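Local coordinates for putative exported protein (Aeromonas hydrophila, PDB 3OD9), which acts as a periplasmic inhibitor of i-type (invertebrate) lysozyme, at the interface of chains A and B. Sequence-based numbering; all coordinates share one arbitrary frame. Chains: chain A/B, Putative exported protein.

Contact 1: the interface of chains A and B. Residues chain A 3-4, 6; chain B 23.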
loop_
_atom_site.group_PDB
_atom_site.type_symbol
_atom_site.label_atom_id
_atom_site.label_comp_id
_atom_site.label_asym_id
_atom_site.label_seq_id
_atom_site.Cartn_x
_atom_site.Cartn_y
_atom_site.Cartn_z
ATOM N N ASP A 3 -0.934 9.219 14.898
ATOM C CA ASP A 3 -1.205 9.048 13.474
ATOM C C ASP A 3 -0.293 9.927 12.625
ATOM O O ASP A 3 -0.034 11.080 12.969
ATOM C CB ASP A 3 -2.670 9.367 13.163
ATOM C CG ASP A 3 -3.625 8.314 13.700
ATOM O OD1 ASP A 3 -3.189 7.160 13.912
ATOM O OD2 ASP A 3 -4.814 8.640 13.903
ATOM N N GLY A 4 0.192 9.375 11.518
ATOM C CA GLY A 4 1.040 10.117 10.601
ATOM C C GLY A 4 0.247 10.753 9.472
ATOM O O GLY A 4 -0.968 10.926 9.578
ATOM N N PHE A 6 -1.928 11.785 6.464
ATOM C CA PHE A 6 -3.126 11.256 5.826
ATOM C C PHE A 6 -3.900 12.392 5.182
ATOM O O PHE A 6 -4.181 13.402 5.832
ATOM C CB PHE A 6 -4.013 10.537 6.847
ATOM C CG PHE A 6 -5.315 10.038 6.270
ATOM C CD1 PHE A 6 -5.372 8.827 5.589
ATOM C CD2 PHE A 6 -6.472 10.790 6.388
ATOM C CE1 PHE A 6 -6.560 8.371 5.057
ATOM C CE2 PHE A 6 -7.671 10.337 5.852
ATOM C CZ PHE A 6 -7.715 9.124 5.188
ATOM N N ARG B 23 -7.072 3.037 6.355
ATOM C CA ARG B 23 -7.585 3.997 7.319
ATOM C C ARG B 23 -8.947 4.550 6.901
ATOM O O ARG B 23 -9.177 4.878 5.734
ATOM C CB ARG B 23 -6.590 5.134 7.542
ATOM C CG ARG B 23 -7.130 6.256 8.415
ATOM C CD ARG B 23 -6.010 7.126 8.955
ATOM N NE ARG B 23 -6.518 8.359 9.548
ATOM C CZ ARG B 23 -5.744 9.323 10.031
ATOM N NH1 ARG B 23 -4.427 9.191 9.995
ATOM N NH2 ARG B 23 -6.284 10.418 10.547
HETATM O O HOH W 1 -3.270 12.009 10.510
#
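A:Phe6, whose backbone is extended at the start of strand 6-10, and B:Arg23, itself extended in a loop, bring their side chains face to face across the chain boundary. The guanidinium group lies almost parallel to the aromatic ring, the two planes only 11° apart. It is displaced along the ring toward its root: B:Arg23 NE stands over the face, 4.0 Å from the centroid of the A:Phe6 ring, as a cation-pi contact, while the terminal B:Arg23 NH1 passes beyond the ring to 3.4 Å from A:Phe6 CB. The arginine methylenes follow the same face, with B:Arg23 CD 3.8 Å from A:Phe6 CD1. This long overlap depends on an outstretched arginine, with CG anti to the backbone N (chi1 173°) and the chain extended on to NE. Arginine suits the place because its aliphatic stem and flat cationic head can both lie against an aromatic face. The carboxylate of A:Asp3 leans over the opposite face of the guanidinium near its rim, its plane turned by 44°. The salt bridge is long, 4.0 Å from B:Arg23 NH1 to A:Asp3 OD2. As A:Asp3 is poorly ordered, this acidic side is loosely defined. Water 1 adds a polar link, 2.7 Å from the carbonyl oxygen of A:Gly4 and 3.1 Å from B:Arg23 NH1. The absence of a side chain on the glycine may ease the water's approach. By packing against an arginine of the other chain, A:Phe6 and the residues before it contribute to the pairing of the two copies in this two-fold assembly, though the structure alone does not show that the inhibitor works as a dimer.

Contact 2: the interface of chains A and B. Residues chain A 25-26, 29; chain B 46-47.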
loop_
_atom_site.group_PDB
_atom_site.type_symbol
_atom_site.label_atom_id
_atom_site.label_comp_id
_atom_site.label_asym_id
_atom_site.label_seq_id
_atom_site.Cartn_x
_atom_site.Cartn_y
_atom_site.Cartn_z
ATOM N N GLU A 25 6.913 4.940 10.475
ATOM C CA GLU A 25 8.126 5.269 9.727
ATOM C C GLU A 25 8.741 6.594 10.173
ATOM O O GLU A 25 8.053 7.455 10.720
ATOM C CB GLU A 25 7.816 5.342 8.231
ATOM C CG GLU A 25 7.390 4.027 7.611
ATOM C CD GLU A 25 7.052 4.162 6.145
ATOM O OE1 GLU A 25 6.951 5.314 5.650
ATOM O OE2 GLU A 25 6.894 3.115 5.483
ATOM N N PRO A 26 10.041 6.774 9.910
ATOM C CA PRO A 26 10.689 8.056 10.210
ATOM C C PRO A 26 10.146 9.138 9.303
ATOM O O PRO A 26 9.621 8.849 8.222
ATOM C CB PRO A 26 12.157 7.823 9.843
ATOM C CG PRO A 26 12.296 6.394 9.512
ATOM C CD PRO A 26 10.950 5.812 9.267
ATOM N N THR A 29 12.238 9.410 5.610
ATOM C CA THR A 29 12.247 8.424 4.541
ATOM C C THR A 29 11.267 7.321 4.847
ATOM O O THR A 29 10.910 7.112 6.004
ATOM C CB THR A 29 13.662 7.822 4.370
ATOM O OG1 THR A 29 13.693 6.967 3.227
ATOM C CG2 THR A 29 14.060 7.022 5.592
ATOM N N LEU B 46 11.638 0.013 11.077
ATOM C CA LEU B 46 10.934 0.572 9.933
ATOM C C LEU B 46 11.751 1.638 9.197
ATOM O O LEU B 46 11.189 2.448 8.462
ATOM C CB LEU B 46 9.591 1.155 10.381
ATOM C CG LEU B 46 8.696 0.188 11.162
ATOM C CD1 LEU B 46 7.372 0.839 11.548
ATOM C CD2 LEU B 46 8.465 -1.090 10.373
ATOM N N ASP B 47 13.071 1.628 9.384
ATOM C CA ASP B 47 13.932 2.648 8.780
ATOM C C ASP B 47 14.328 2.398 7.326
ATOM O O ASP B 47 14.829 3.308 6.663
ATOM C CB ASP B 47 15.217 2.844 9.592
ATOM C CG ASP B 47 15.127 3.990 10.572
ATOM O OD1 ASP B 47 14.022 4.268 11.075
ATOM O OD2 ASP B 47 16.181 4.600 10.857
HETATM O O HOH W 2 13.401 3.860 3.838
#
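A:Pro26 meets B:Asp47 and B:Leu46 in the main van der Waals contact of this patch. The outer carbons of the proline ring do the touching: A:Pro26 CG lies 3.2 Å from the carboxylate oxygen B:Asp47 OD1. The two side chains meet at an angle, neither stacked nor parallel. The neighbouring A:Pro26 CD faces the backbone instead, 3.5 Å from the carbonyl oxygen B:Leu46 O, through which the leucine takes part. The ring thus spans from the acid's side chain to the peptide before it. Proline suits this role, since its closed ring offers a compact, rigid surface, and its CG and CD hydrogens, the latter next to nitrogen, can face oxygen atoms without a formal hydrogen bond. Aspartate probably suits its place because its short side chain puts one carboxylate oxygen beside that ring while its own carbonyl turns to the water.

The polar link runs through solvent. Water 2 stands 3.2 Å from the hydroxyl oxygen A:Thr29 OG1 and equally 3.2 Å from the backbone oxygen B:Asp47 O, both long separations that suggest a modest bridge. The two branches of the threonine divide the work: OG1 turns anti to the backbone N (chi1 -174°) to meet the water, whereas the methyl CG2 comes within 3.9 Å of B:Asp47 O. Threonine can therefore offer both a polar and an apolar group to the same carbonyl region, and a main-chain acceptor serves the water bridge without depending on the aspartate side chain.

In the fold, the chain A residues belong to the loop between strands 16-21 and 30-37, with A:Thr29 just before the second strand, and the chain B pair lies on the loop leading into strand 49-57.

About 14 Å separates the centres of the C-alpha atoms of contact 1 and contact 2, and no residue is common to both. They are connected through the segment joining strands 16-21 and 30-37: its chain B copy supplies the arginine of contact 1, and its chain A copy the proline and threonine of contact 2. Two-fold symmetry repeats each contact with the chains exchanged, so each subunit uses this segment in both ways. Since its two ends face different parts of the partner, its position probably links the two patches. Together they spread the association over separate patches; the structure alone does not show that this pairing forms in the periplasm.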